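Local structure of dihydrodipicolinate synthase (Bacillus anthracis, 3HIJ) at residues A257-G262 against E278-L283; S250-K255 against L270-L275; M103-Y108 against M133-P138; Y109-Q114 against R140-I145. The protein condenses pyruvate, bound as a Schiff base, with aspartate semialdehyde in the diaminopimelate and lysine biosynthesis pathway. All blocks are in the same frame, centred on the assembly; numbering follows the deposited sequence.

Contact 1: A257-G262 against E278-L283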
loop_
_atom_site.group_PDB
_atom_site.type_symbol
_atom_site.label_atom_id
_atom_site.label_comp_id
_atom_site.label_asym_id
_atom_site.label_seq_id
_atom_site.Cartn_x
_atom_site.Cartn_y
_atom_site.Cartn_z
ATOM N N ALA A 257 -9.029 5.015 28.857
ATOM C CA ALA A 257 -8.715 6.427 29.137
ATOM C C ALA A 257 -9.892 7.046 29.876
ATOM O O ALA A 257 -9.724 7.796 30.868
ATOM C CB ALA A 257 -8.380 7.231 27.779
ATOM N N LEU A 258 -11.102 6.713 29.458
ATOM C CA LEU A 258 -12.265 7.236 30.177
ATOM C C LEU A 258 -12.180 6.887 31.663
ATOM O O LEU A 258 -12.431 7.727 32.537
ATOM C CB LEU A 258 -13.562 6.758 29.531
ATOM C CG LEU A 258 -13.975 7.625 28.343
ATOM C CD1 LEU A 258 -14.843 6.810 27.416
ATOM C CD2 LEU A 258 -14.678 9.009 28.794
ATOM N N GLN A 259 -11.798 5.641 31.933
ATOM C CA GLN A 259 -11.753 5.123 33.307
ATOM C C GLN A 259 -10.692 5.937 34.021
ATOM O O GLN A 259 -10.888 6.400 35.115
ATOM C CB GLN A 259 -11.477 3.599 33.320
ATOM C CG GLN A 259 -11.587 2.948 34.739
ATOM C CD GLN A 259 -10.488 3.408 35.730
ATOM O OE1 GLN A 259 -9.312 3.494 35.364
ATOM N NE2 GLN A 259 -10.884 3.688 37.012
ATOM N N MET A 260 -9.602 6.215 33.333
ATOM C CA MET A 260 -8.572 7.001 33.946
ATOM C C MET A 260 -8.990 8.419 34.323
ATOM O O MET A 260 -8.443 8.962 35.244
ATOM C CB MET A 260 -7.349 7.025 33.092
ATOM C CG MET A 260 -6.600 5.771 33.166
ATOM S SD MET A 260 -5.456 5.606 31.812
ATOM C CE MET A 260 -5.020 3.906 32.013
ATOM N N VAL A 261 -9.951 9.027 33.639
ATOM C CA VAL A 261 -10.365 10.392 33.971
ATOM C C VAL A 261 -11.632 10.286 34.772
ATOM O O VAL A 261 -12.335 11.262 34.939
ATOM C CB VAL A 261 -10.547 11.286 32.704
ATOM C CG1 VAL A 261 -9.250 11.304 31.920
ATOM C CG2 VAL A 261 -11.722 10.786 31.827
ATOM N N GLY A 262 -11.939 9.086 35.265
ATOM C CA GLY A 262 -13.034 8.895 36.236
ATOM C C GLY A 262 -14.404 8.659 35.635
ATOM O O GLY A 262 -15.413 8.824 36.319
ATOM N N GLU A 278 0.778 -3.468 30.661
ATOM C CA GLU A 278 1.784 -2.694 29.976
ATOM C C GLU A 278 1.179 -1.552 29.144
ATOM O O GLU A 278 1.631 -0.401 29.259
ATOM C CB GLU A 278 2.574 -3.619 29.073
ATOM C CG GLU A 278 3.714 -2.935 28.353
ATOM C CD GLU A 278 4.889 -3.883 28.000
ATOM O OE1 GLU A 278 5.265 -3.903 26.799
ATOM O OE2 GLU A 278 5.427 -4.600 28.902
ATOM N N GLU A 279 0.150 -1.850 28.330
ATOM C CA GLU A 279 -0.468 -0.822 27.506
ATOM C C GLU A 279 -1.134 0.194 28.407
ATOM O O GLU A 279 -1.058 1.372 28.112
ATOM C CB GLU A 279 -1.429 -1.421 26.477
ATOM C CG GLU A 279 -0.754 -2.254 25.354
ATOM C CD GLU A 279 -1.737 -3.200 24.645
ATOM O OE1 GLU A 279 -2.679 -3.723 25.295
ATOM O OE2 GLU A 279 -1.624 -3.386 23.413
ATOM N N ARG A 280 -1.702 -0.255 29.524
ATOM C CA ARG A 280 -2.462 0.540 30.443
ATOM C C ARG A 280 -1.543 1.550 31.096
ATOM O O ARG A 280 -1.920 2.699 31.317
ATOM C CB ARG A 280 -3.151 -0.336 31.470
ATOM C CG ARG A 280 -4.162 0.401 32.286
ATOM C CD ARG A 280 -4.794 -0.410 33.396
ATOM N NE ARG A 280 -6.220 -0.094 33.368
ATOM C CZ ARG A 280 -6.790 0.961 33.941
ATOM N NH1 ARG A 280 -6.070 1.817 34.655
ATOM N NH2 ARG A 280 -8.107 1.159 33.809
ATOM N N VAL A 281 -0.306 1.152 31.321
ATOM C CA VAL A 281 0.713 2.008 31.928
ATOM C C VAL A 281 1.172 3.080 30.958
ATOM O O VAL A 281 1.259 4.249 31.324
ATOM C CB VAL A 281 1.926 1.139 32.421
ATOM C CG1 VAL A 281 3.311 1.870 32.244
ATOM C CG2 VAL A 281 1.643 0.651 33.859
ATOM N N THR A 282 1.486 2.682 29.737
ATOM C CA THR A 282 1.826 3.602 28.681
ATOM C C THR A 282 0.700 4.607 28.409
ATOM O O THR A 282 0.970 5.796 28.212
ATOM C CB THR A 282 2.030 2.820 27.443
ATOM O OG1 THR A 282 2.980 1.801 27.730
ATOM C CG2 THR A 282 2.464 3.681 26.290
ATOM N N LEU A 283 -0.560 4.139 28.421
ATOM C CA LEU A 283 -1.665 5.024 28.141
ATOM C C LEU A 283 -1.766 5.983 29.330
ATOM O O LEU A 283 -1.928 7.197 29.140
ATOM C CB LEU A 283 -2.966 4.268 27.928
ATOM C CG LEU A 283 -4.231 5.120 27.890
ATOM C CD1 LEU A 283 -4.221 6.165 26.753
ATOM C CD2 LEU A 283 -5.416 4.162 27.736
#
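Met260 and Arg280 run antiparallel alongside each other where two helices, 252-260 and 277-288, meet in the C-terminal helical part that follows the TIM barrel. The Met260 chain, extended beyond CG, carries its methyl over one face of the Arg280 guanidinium, with CE 3.5 Å from NH1, and the same CE lies 3.4 Å from Arg280 O. Gln259 meets the guanidinium at its edge instead, its side chain perpendicular to that of Arg280 and the amide and guanidinium planes 45° apart. With CG opposite the backbone N (chi1 -173°) and a bend at chi2, Gln259 turns its OE1 toward Arg280 NH2, which donates a nearly straight hydrogen bond. The acceptor lies in the guanidinium plane, whereas the donor stands above the carbonyl plane of the amide. Leu283 fills the inner side of the interface: its CG is 4.1 Å from Met260 SD, and its CD2 is 4.3 Å from Ala257 CB. Leu245 of helix 228-245 touches both Ala257 and Leu283. Helix 252-260 ends just beyond in a Schellman motif, where Gly262, at positive phi, sends its N to Gln259 O at 2.9 Å.

Contact 2: S250-K255 against L270-L275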
loop_
_atom_site.group_PDB
_atom_site.type_symbol
_atom_site.label_atom_id
_atom_site.label_comp_id
_atom_site.label_asym_id
_atom_site.label_seq_id
_atom_site.Cartn_x
_atom_site.Cartn_y
_atom_site.Cartn_z
ATOM N N SER A 250 -9.241 0.146 18.564
ATOM C CA SER A 250 -10.175 1.072 19.124
ATOM C C SER A 250 -11.512 0.345 19.235
ATOM O O SER A 250 -11.845 -0.464 18.380
ATOM C CB SER A 250 -10.238 2.350 18.258
ATOM O OG SER A 250 -11.142 3.329 18.859
ATOM N N PRO A 251 -12.289 0.603 20.296
ATOM C CA PRO A 251 -12.174 1.664 21.298
ATOM C C PRO A 251 -11.562 1.243 22.659
ATOM O O PRO A 251 -11.752 1.937 23.668
ATOM C CB PRO A 251 -13.636 2.054 21.488
ATOM C CG PRO A 251 -14.366 0.719 21.394
ATOM C CD PRO A 251 -13.623 -0.026 20.316
ATOM N N THR A 252 -10.822 0.140 22.732
ATOM C CA THR A 252 -10.345 -0.289 24.077
ATOM C C THR A 252 -9.525 0.817 24.722
ATOM O O THR A 252 -9.711 1.068 25.904
ATOM C CB THR A 252 -9.521 -1.607 24.022
ATOM O OG1 THR A 252 -10.179 -2.519 23.122
ATOM C CG2 THR A 252 -9.422 -2.251 25.442
ATOM N N PRO A 253 -8.651 1.519 23.946
ATOM C CA PRO A 253 -7.834 2.576 24.601
ATOM C C PRO A 253 -8.688 3.755 25.107
ATOM O O PRO A 253 -8.568 4.164 26.286
ATOM C CB PRO A 253 -6.881 3.010 23.491
ATOM C CG PRO A 253 -6.749 1.700 22.635
ATOM C CD PRO A 253 -8.181 1.251 22.567
ATOM N N VAL A 254 -9.649 4.224 24.304
ATOM C CA VAL A 254 -10.453 5.342 24.839
ATOM C C VAL A 254 -11.390 4.894 25.934
ATOM O O VAL A 254 -11.732 5.645 26.790
ATOM C CB VAL A 254 -11.226 6.082 23.766
ATOM C CG1 VAL A 254 -12.358 5.193 23.151
ATOM C CG2 VAL A 254 -11.798 7.332 24.375
ATOM N N LYS A 255 -11.814 3.647 25.934
ATOM C CA LYS A 255 -12.590 3.203 27.092
ATOM C C LYS A 255 -11.697 3.162 28.336
ATOM O O LYS A 255 -12.153 3.425 29.426
ATOM C CB LYS A 255 -13.237 1.815 26.891
ATOM C CG LYS A 255 -14.344 1.780 25.894
ATOM C CD LYS A 255 -15.137 0.474 25.981
ATOM C CE LYS A 255 -16.591 0.688 25.634
ATOM N NZ LYS A 255 -17.401 -0.607 25.441
ATOM N N LEU A 270 -15.264 -9.335 22.573
ATOM C CA LEU A 270 -14.457 -10.097 21.656
ATOM C C LEU A 270 -14.997 -9.853 20.235
ATOM O O LEU A 270 -16.237 -9.911 19.982
ATOM C CB LEU A 270 -14.497 -11.606 22.010
ATOM C CG LEU A 270 -13.630 -12.014 23.213
ATOM C CD1 LEU A 270 -13.958 -13.435 23.663
ATOM C CD2 LEU A 270 -12.117 -11.854 22.888
ATOM N N PRO A 271 -14.093 -9.671 19.290
ATOM C CA PRO A 271 -12.655 -10.004 19.264
ATOM C C PRO A 271 -11.710 -8.957 19.858
ATOM O O PRO A 271 -10.488 -9.137 19.763
ATOM C CB PRO A 271 -12.381 -10.186 17.755
ATOM C CG PRO A 271 -13.379 -9.238 17.136
ATOM C CD PRO A 271 -14.592 -9.279 17.950
ATOM N N LEU A 272 -12.255 -7.895 20.452
ATOM C CA LEU A 272 -11.416 -6.915 21.117
ATOM C C LEU A 272 -11.125 -7.357 22.557
ATOM O O LEU A 272 -11.910 -8.097 23.163
ATOM C CB LEU A 272 -12.063 -5.523 21.112
ATOM C CG LEU A 272 -12.530 -4.995 19.758
ATOM C CD1 LEU A 272 -13.045 -3.559 19.933
ATOM C CD2 LEU A 272 -11.491 -5.125 18.684
ATOM N N LEU A 273 -9.984 -6.910 23.073
ATOM C CA LEU A 273 -9.471 -7.360 24.359
ATOM C C LEU A 273 -9.060 -6.160 25.194
ATOM O O LEU A 273 -8.666 -5.114 24.616
ATOM C CB LEU A 273 -8.256 -8.258 24.139
ATOM C CG LEU A 273 -8.405 -9.667 23.509
ATOM C CD1 LEU A 273 -7.015 -10.273 23.308
ATOM C CD2 LEU A 273 -9.212 -10.585 24.400
ATOM N N PRO A 274 -9.136 -6.317 26.550
ATOM C CA PRO A 274 -8.656 -5.276 27.433
ATOM C C PRO A 274 -7.222 -5.005 27.106
ATOM O O PRO A 274 -6.516 -5.880 26.565
ATOM C CB PRO A 274 -8.799 -5.878 28.863
ATOM C CG PRO A 274 -9.701 -7.101 28.755
ATOM C CD PRO A 274 -9.687 -7.502 27.278
ATOM N N LEU A 275 -6.774 -3.782 27.390
ATOM C CA LEU A 275 -5.359 -3.406 27.300
ATOM C C LEU A 275 -4.541 -4.325 28.208
ATOM O O LEU A 275 -5.018 -4.751 29.223
ATOM C CB LEU A 275 -5.194 -1.927 27.764
ATOM C CG LEU A 275 -5.033 -0.855 26.663
ATOM C CD1 LEU A 275 -5.952 -1.037 25.524
ATOM C CD2 LEU A 275 -5.083 0.630 27.209
HETATM O O HOH W 1 -8.254 -3.350 21.712
#
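Thr252 and Pro274 mark the nearest approach of the two backbones, their CA atoms 6.2 Å apart, where the start of helix 252-260 meets the irregular segment 270-275. This is the C-terminal helical part that follows the TIM barrel in the dihydrodipicolinate synthase family. A cis peptide precedes Pro251, the N-cap residue, and another precedes Pro271; the helix is already under way at Lys255, whose N bonds to Pro251 O. Segment 270-275 has no regular structure and runs on toward helix 277-288.

Thr252 is the centre of the side-chain packing. A chi1 of -42° sets OG1 beside the backbone N and swings CG2 anti to it, and CG2 reaches the backbone of 273-275, 3.1 Å from Leu273 O, as well as Leu275 CD1 at 3.7 Å. OG1 lies a very short, doubtful 2.5 Å from a water whose longer approach to Leu273 O is weak at best; it also has a weak bond with Pro249 O. Leu275 CD1 also meets the neighbouring Pro253, whose CG is 4.1 Å away. Leu272 points counter to Thr252 as it passes, with CB 4.1 Å from Thr252 OG1.

Outside the two segments, Lys255 NZ forms a salt bridge with Glu49, and the second subunit packs on the 270-275 side, with its Asn110 against Leu272 and its Glu115 against Leu273. At the cis-proline, the Leu272 methyl CD1 sits 3.6 Å from Pro251 CD and 3.7 Å from Ser250 O.

Contact 3: M103-Y108 against M133-P138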
loop_
_atom_site.group_PDB
_atom_site.type_symbol
_atom_site.label_atom_id
_atom_site.label_comp_id
_atom_site.label_asym_id
_atom_site.label_seq_id
_atom_site.Cartn_x
_atom_site.Cartn_y
_atom_site.Cartn_z
ATOM N N MET A 103 -26.012 7.645 10.302
ATOM C CA MET A 103 -24.693 7.594 9.672
ATOM C C MET A 103 -24.544 6.229 8.945
ATOM O O MET A 103 -24.834 5.193 9.537
ATOM C CB MET A 103 -23.583 7.756 10.716
ATOM C CG MET A 103 -22.191 7.765 10.045
ATOM S SD MET A 103 -20.897 7.860 11.267
ATOM C CE MET A 103 -21.081 6.255 12.137
ATOM N N LEU A 104 -24.125 6.246 7.682
ATOM C CA LEU A 104 -24.084 5.044 6.873
ATOM C C LEU A 104 -22.677 4.805 6.437
ATOM O O LEU A 104 -22.154 5.522 5.588
ATOM C CB LEU A 104 -24.938 5.238 5.597
ATOM C CG LEU A 104 -26.406 5.507 5.835
ATOM C CD1 LEU A 104 -27.166 5.564 4.493
ATOM C CD2 LEU A 104 -27.041 4.498 6.829
ATOM N N VAL A 105 -22.040 3.780 6.987
ATOM C CA VAL A 105 -20.661 3.440 6.556
ATOM C C VAL A 105 -20.550 2.858 5.162
ATOM O O VAL A 105 -21.456 2.169 4.676
ATOM C CB VAL A 105 -20.020 2.443 7.592
ATOM C CG1 VAL A 105 -20.656 1.016 7.540
ATOM C CG2 VAL A 105 -18.518 2.412 7.407
ATOM N N ALA A 106 -19.441 3.071 4.497
ATOM C CA ALA A 106 -19.159 2.325 3.239
ATOM C C ALA A 106 -19.127 0.851 3.591
ATOM O O ALA A 106 -18.480 0.490 4.582
ATOM C CB ALA A 106 -17.795 2.717 2.676
ATOM N N PRO A 107 -19.874 -0.002 2.840
ATOM C CA PRO A 107 -19.896 -1.443 3.146
ATOM C C PRO A 107 -18.474 -2.009 3.225
ATOM O O PRO A 107 -17.661 -1.829 2.284
ATOM C CB PRO A 107 -20.658 -2.053 1.959
ATOM C CG PRO A 107 -21.698 -1.011 1.714
ATOM C CD PRO A 107 -20.855 0.333 1.789
ATOM N N TYR A 108 -18.174 -2.643 4.354
ATOM C CA TYR A 108 -16.895 -3.320 4.542
ATOM C C TYR A 108 -16.991 -4.772 4.035
ATOM O O TYR A 108 -18.103 -5.299 3.808
ATOM C CB TYR A 108 -16.584 -3.337 6.055
ATOM C CG TYR A 108 -17.858 -3.555 6.885
ATOM C CD1 TYR A 108 -18.604 -2.454 7.369
ATOM C CD2 TYR A 108 -18.302 -4.831 7.171
ATOM C CE1 TYR A 108 -19.767 -2.614 8.094
ATOM C CE2 TYR A 108 -19.494 -5.034 7.911
ATOM C CZ TYR A 108 -20.197 -3.913 8.377
ATOM O OH TYR A 108 -21.340 -4.081 9.073
ATOM N N MET A 133 -25.744 11.018 7.125
ATOM C CA MET A 133 -24.301 11.309 6.963
ATOM C C MET A 133 -23.586 10.075 6.357
ATOM O O MET A 133 -23.668 9.000 6.952
ATOM C CB MET A 133 -23.715 11.623 8.330
ATOM C CG MET A 133 -22.189 11.795 8.321
ATOM S SD MET A 133 -21.694 12.261 9.997
ATOM C CE MET A 133 -22.110 13.960 10.055
ATOM N N LEU A 134 -22.940 10.189 5.207
ATOM C CA LEU A 134 -22.074 9.122 4.697
ATOM C C LEU A 134 -20.837 8.952 5.596
ATOM O O LEU A 134 -20.458 9.882 6.320
ATOM C CB LEU A 134 -21.598 9.462 3.279
ATOM C CG LEU A 134 -22.765 9.762 2.371
ATOM C CD1 LEU A 134 -22.235 10.205 0.981
ATOM C CD2 LEU A 134 -23.796 8.558 2.251
ATOM N N TYR A 135 -20.192 7.785 5.559
ATOM C CA TYR A 135 -19.003 7.601 6.359
ATOM C C TYR A 135 -18.014 6.836 5.508
ATOM O O TYR A 135 -18.187 5.647 5.234
ATOM C CB TYR A 135 -19.409 6.891 7.657
ATOM C CG TYR A 135 -18.351 6.317 8.588
ATOM C CD1 TYR A 135 -17.028 6.786 8.593
ATOM C CD2 TYR A 135 -18.703 5.284 9.486
ATOM C CE1 TYR A 135 -16.130 6.290 9.450
ATOM C CE2 TYR A 135 -17.782 4.745 10.324
ATOM C CZ TYR A 135 -16.507 5.258 10.313
ATOM O OH TYR A 135 -15.601 4.751 11.179
ATOM N N ASN A 136 -17.000 7.541 5.041
ATOM C CA ASN A 136 -15.921 6.958 4.251
ATOM C C ASN A 136 -14.821 6.498 5.178
ATOM O O ASN A 136 -14.308 7.281 5.976
ATOM C CB ASN A 136 -15.403 8.013 3.233
ATOM C CG ASN A 136 -14.286 7.487 2.379
ATOM O OD1 ASN A 136 -14.441 6.465 1.712
ATOM N ND2 ASN A 136 -13.102 8.167 2.431
ATOM N N VAL A 137 -14.471 5.216 5.135
ATOM C CA VAL A 137 -13.446 4.719 6.044
ATOM C C VAL A 137 -12.620 3.638 5.333
ATOM O O VAL A 137 -12.676 2.504 5.667
ATOM C CB VAL A 137 -14.040 4.275 7.452
ATOM C CG1 VAL A 137 -15.101 3.175 7.338
ATOM C CG2 VAL A 137 -12.908 3.933 8.493
ATOM N N PRO A 138 -11.813 4.018 4.340
ATOM C CA PRO A 138 -11.157 2.942 3.599
ATOM C C PRO A 138 -10.179 2.123 4.465
ATOM O O PRO A 138 -9.873 0.968 4.131
ATOM C CB PRO A 138 -10.454 3.692 2.435
ATOM C CG PRO A 138 -10.410 5.138 2.899
ATOM C CD PRO A 138 -11.645 5.327 3.696
#
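Met103 lays its sulfur obliquely beside the Tyr135 ring, a Met-aromatic contact between neighbouring parallel strands of the TIM barrel, 101-105 and 132-135, joined through helix 114-126 as a beta-alpha-beta unit. SD is 4.4 Å from the ring centroid and 37° off the normal; a bend at chi3 (66°) turns CE back to within 3.7 Å of Tyr135 CD2. Val105, on the same face of the sheet, lies alongside Tyr135 and points the same way, its CG2 3.6 Å from CD2. That methyl also meets Val137 CG1, which stands over one ring face, offset toward the rim.

The backbones hold these side chains in register. Leu104 N donates to Met133 O at 2.9 Å and Ala106 N to Tyr135 O at 3.0 Å, with a weaker bond from Tyr135 N to Leu104 O between them. On the other face, Leu104 and Leu134 both rest on Phe121 of helix 114-126.

Farther out, Tyr109 of the second subunit packs on Val105 and Tyr135 and stacks its ring with that of Tyr108. The polar end of Tyr135 is tied down by a hydrogen bond between its OH and Thr46 OG1.

Contact 4: Y109-Q114 against R140-I145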
loop_
_atom_site.group_PDB
_atom_site.type_symbol
_atom_site.label_atom_id
_atom_site.label_comp_id
_atom_site.label_asym_id
_atom_site.label_seq_id
_atom_site.Cartn_x
_atom_site.Cartn_y
_atom_site.Cartn_z
ATOM N N TYR A 109 -15.832 -5.419 3.915
ATOM C CA TYR A 109 -15.697 -6.833 3.609
ATOM C C TYR A 109 -16.147 -7.290 2.181
ATOM O O TYR A 109 -15.386 -7.978 1.538
ATOM C CB TYR A 109 -16.367 -7.625 4.717
ATOM C CG TYR A 109 -16.200 -9.124 4.600
ATOM C CD1 TYR A 109 -14.938 -9.725 4.747
ATOM C CD2 TYR A 109 -17.291 -9.931 4.413
ATOM C CE1 TYR A 109 -14.779 -11.130 4.585
ATOM C CE2 TYR A 109 -17.153 -11.343 4.330
ATOM C CZ TYR A 109 -15.899 -11.921 4.426
ATOM O OH TYR A 109 -15.804 -13.305 4.360
ATOM N N ASN A 110 -17.345 -6.895 1.678
ATOM C CA ASN A 110 -17.821 -7.342 0.364
ATOM C C ASN A 110 -17.393 -6.503 -0.816
ATOM O O ASN A 110 -17.665 -6.850 -1.934
ATOM C CB ASN A 110 -19.362 -7.658 0.286
ATOM C CG ASN A 110 -20.232 -6.586 0.905
ATOM O OD1 ASN A 110 -19.780 -5.479 1.181
ATOM N ND2 ASN A 110 -21.534 -6.894 1.091
ATOM N N LYS A 111 -16.731 -5.406 -0.554
ATOM C CA LYS A 111 -16.035 -4.623 -1.572
ATOM C C LYS A 111 -16.902 -4.230 -2.759
ATOM O O LYS A 111 -16.578 -4.532 -3.919
ATOM C CB LYS A 111 -14.741 -5.331 -1.984
ATOM C CG LYS A 111 -13.665 -5.443 -0.834
ATOM C CD LYS A 111 -12.285 -5.760 -1.473
ATOM C CE LYS A 111 -12.383 -7.101 -2.246
ATOM N NZ LYS A 111 -11.195 -7.330 -3.211
ATOM N N PRO A 112 -18.014 -3.523 -2.481
ATOM C CA PRO A 112 -18.909 -3.045 -3.556
ATOM C C PRO A 112 -18.202 -2.090 -4.499
ATOM O O PRO A 112 -17.160 -1.522 -4.130
ATOM C CB PRO A 112 -20.007 -2.282 -2.813
ATOM C CG PRO A 112 -19.329 -1.807 -1.446
ATOM C CD PRO A 112 -18.334 -2.972 -1.152
ATOM N N SER A 113 -18.757 -1.885 -5.707
ATOM C CA SER A 113 -18.179 -0.949 -6.653
ATOM C C SER A 113 -18.725 0.452 -6.231
ATOM O O SER A 113 -19.607 0.538 -5.371
ATOM C CB SER A 113 -18.696 -1.239 -8.095
ATOM O OG SER A 113 -20.136 -1.196 -8.067
ATOM N N GLN A 114 -18.281 1.515 -6.928
ATOM C CA GLN A 114 -18.863 2.868 -6.775
ATOM C C GLN A 114 -20.372 2.877 -7.069
ATOM O O GLN A 114 -21.142 3.466 -6.332
ATOM C CB GLN A 114 -18.153 3.844 -7.750
ATOM C CG GLN A 114 -16.637 4.022 -7.406
ATOM C CD GLN A 114 -16.434 4.444 -5.940
ATOM O OE1 GLN A 114 -17.082 5.409 -5.436
ATOM N NE2 GLN A 114 -15.533 3.761 -5.258
ATOM N N ARG A 140 -10.897 0.772 7.109
ATOM C CA ARG A 140 -11.633 -0.379 7.680
ATOM C C ARG A 140 -12.450 -1.083 6.648
ATOM O O ARG A 140 -12.643 -2.291 6.770
ATOM C CB ARG A 140 -12.591 0.011 8.818
ATOM C CG ARG A 140 -11.851 0.593 10.064
ATOM C CD ARG A 140 -12.898 1.034 11.111
ATOM N NE ARG A 140 -12.153 1.628 12.200
ATOM C CZ ARG A 140 -11.624 0.913 13.206
ATOM N NH1 ARG A 140 -11.784 -0.420 13.254
ATOM N NH2 ARG A 140 -10.941 1.526 14.145
ATOM N N SER A 141 -12.977 -0.358 5.652
ATOM C CA SER A 141 -13.826 -1.010 4.610
ATOM C C SER A 141 -13.071 -1.339 3.326
ATOM O O SER A 141 -13.615 -1.977 2.412
ATOM C CB SER A 141 -14.970 -0.053 4.255
ATOM O OG SER A 141 -15.828 0.000 5.389
ATOM N N ILE A 142 -11.838 -0.864 3.234
ATOM C CA ILE A 142 -10.982 -1.035 2.031
ATOM C C ILE A 142 -11.384 -0.178 0.849
ATOM O O ILE A 142 -10.555 0.562 0.362
ATOM C CB ILE A 142 -10.766 -2.522 1.609
ATOM C CG1 ILE A 142 -10.090 -3.244 2.779
ATOM C CG2 ILE A 142 -9.744 -2.626 0.398
ATOM C CD1 ILE A 142 -9.981 -4.672 2.561
ATOM N N VAL A 143 -12.632 -0.294 0.391
ATOM C CA VAL A 143 -13.092 0.560 -0.691
ATOM C C VAL A 143 -13.177 2.023 -0.118
ATOM O O VAL A 143 -13.249 2.242 1.116
ATOM C CB VAL A 143 -14.485 0.159 -1.204
ATOM C CG1 VAL A 143 -14.483 -1.281 -1.910
ATOM C CG2 VAL A 143 -15.444 0.244 -0.046
ATOM N N GLN A 144 -13.101 2.990 -1.017
ATOM C CA GLN A 144 -13.339 4.400 -0.695
ATOM C C GLN A 144 -14.613 4.823 -1.427
ATOM O O GLN A 144 -14.923 4.305 -2.525
ATOM C CB GLN A 144 -12.178 5.297 -1.197
ATOM C CG GLN A 144 -11.406 4.756 -2.394
ATOM C CD GLN A 144 -11.599 5.584 -3.741
ATOM O OE1 GLN A 144 -11.267 6.784 -3.791
ATOM N NE2 GLN A 144 -12.076 4.903 -4.842
ATOM N N ILE A 145 -15.331 5.780 -0.848
ATOM C CA ILE A 145 -16.427 6.380 -1.588
ATOM C C ILE A 145 -15.745 7.445 -2.450
ATOM O O ILE A 145 -15.201 8.396 -1.912
ATOM C CB ILE A 145 -17.484 7.019 -0.659
ATOM C CG1 ILE A 145 -17.814 6.054 0.508
ATOM C CG2 ILE A 145 -18.763 7.300 -1.480
ATOM C CD1 ILE A 145 -18.827 6.577 1.459
HETATM O O HOH W 2 -13.291 -4.464 4.468
HETATM O O HOH W 3 -15.760 -3.508 1.402
#
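Val143 packs against Lys111 and Pro112 where, at the TIM barrel, the loop after strand 101-105 meets the end of helix 138-141 and the residues that follow, beside the interface with the second subunit. The packing is carried by one branch of Val143: CG1, set opposite the carbonyl carbon at a chi1 of -66°, lies 3.7 Å from Lys111 CA and places its methyl 3.5 Å from the carbonyl oxygen Pro112 O. Pro112 CD is farther, 4.3 Å from Val143 CG1, and Met117 of helix 114-126 touches both Pro112 and Val143.

Two waters bridge the backbones at the other end. One accepts from Tyr109 N at 2.8 Å and can donate to Arg140 O, in competition with other acceptors; the second accepts from Lys111 N and donates to Ser141 O at 2.8 Å. Tyr109 and Lys111 both have positive phi, as does Ile142, the first residue beyond helix 138-141, so both segments turn sharply here.

Charged and hydroxyl groups reach across the subunit boundary. Tyr109 OH bonds with Thr46 OG1 of the second subunit, consistent with the Tyr-Thr-Tyr active-site network of relatives, with Tyr135 as the other tyrosine. Arg140 NH1 bonds to Tyr109 O of the second subunit, an exchange that is returned by the Arg140 of that subunit.

Direct side-chain bonding falls to Gln114. Its chain, bent at chi2, stands perpendicular to that of Gln144, the amide planes 54° apart, while OE1 is held by Thr149 OG1 and Ser146 N. NE2 then donates to Gln144 O at 2.9 Å, nearly straight at 175°, with the acceptor in the plane of the Gln114 amide.

How the contacts relate
Contact 3 is the core member, its touching residues all buried, on both faces of the barrel sheet, and its strands zipped by backbone bonds; contact 4 takes the segments that follow those same strands toward the subunit interface, swapping direct backbone pairing for waters and a glutamine. The two are tied by Asn136 OD1 with Ile145 N and Ala106 O with Ser141 OG. Contacts 1 and 2 share helix 252-260 and meet through Leu283 and Leu275: contact 2 is buried and mostly apolar, whereas contact 1, more exposed, adds an arginine-glutamine bond. Contacts 2, 3 and 4 touch the second subunit, but contact 1 touches no other chain. Contacts 1 and 3 lie about 29 Å apart between centres.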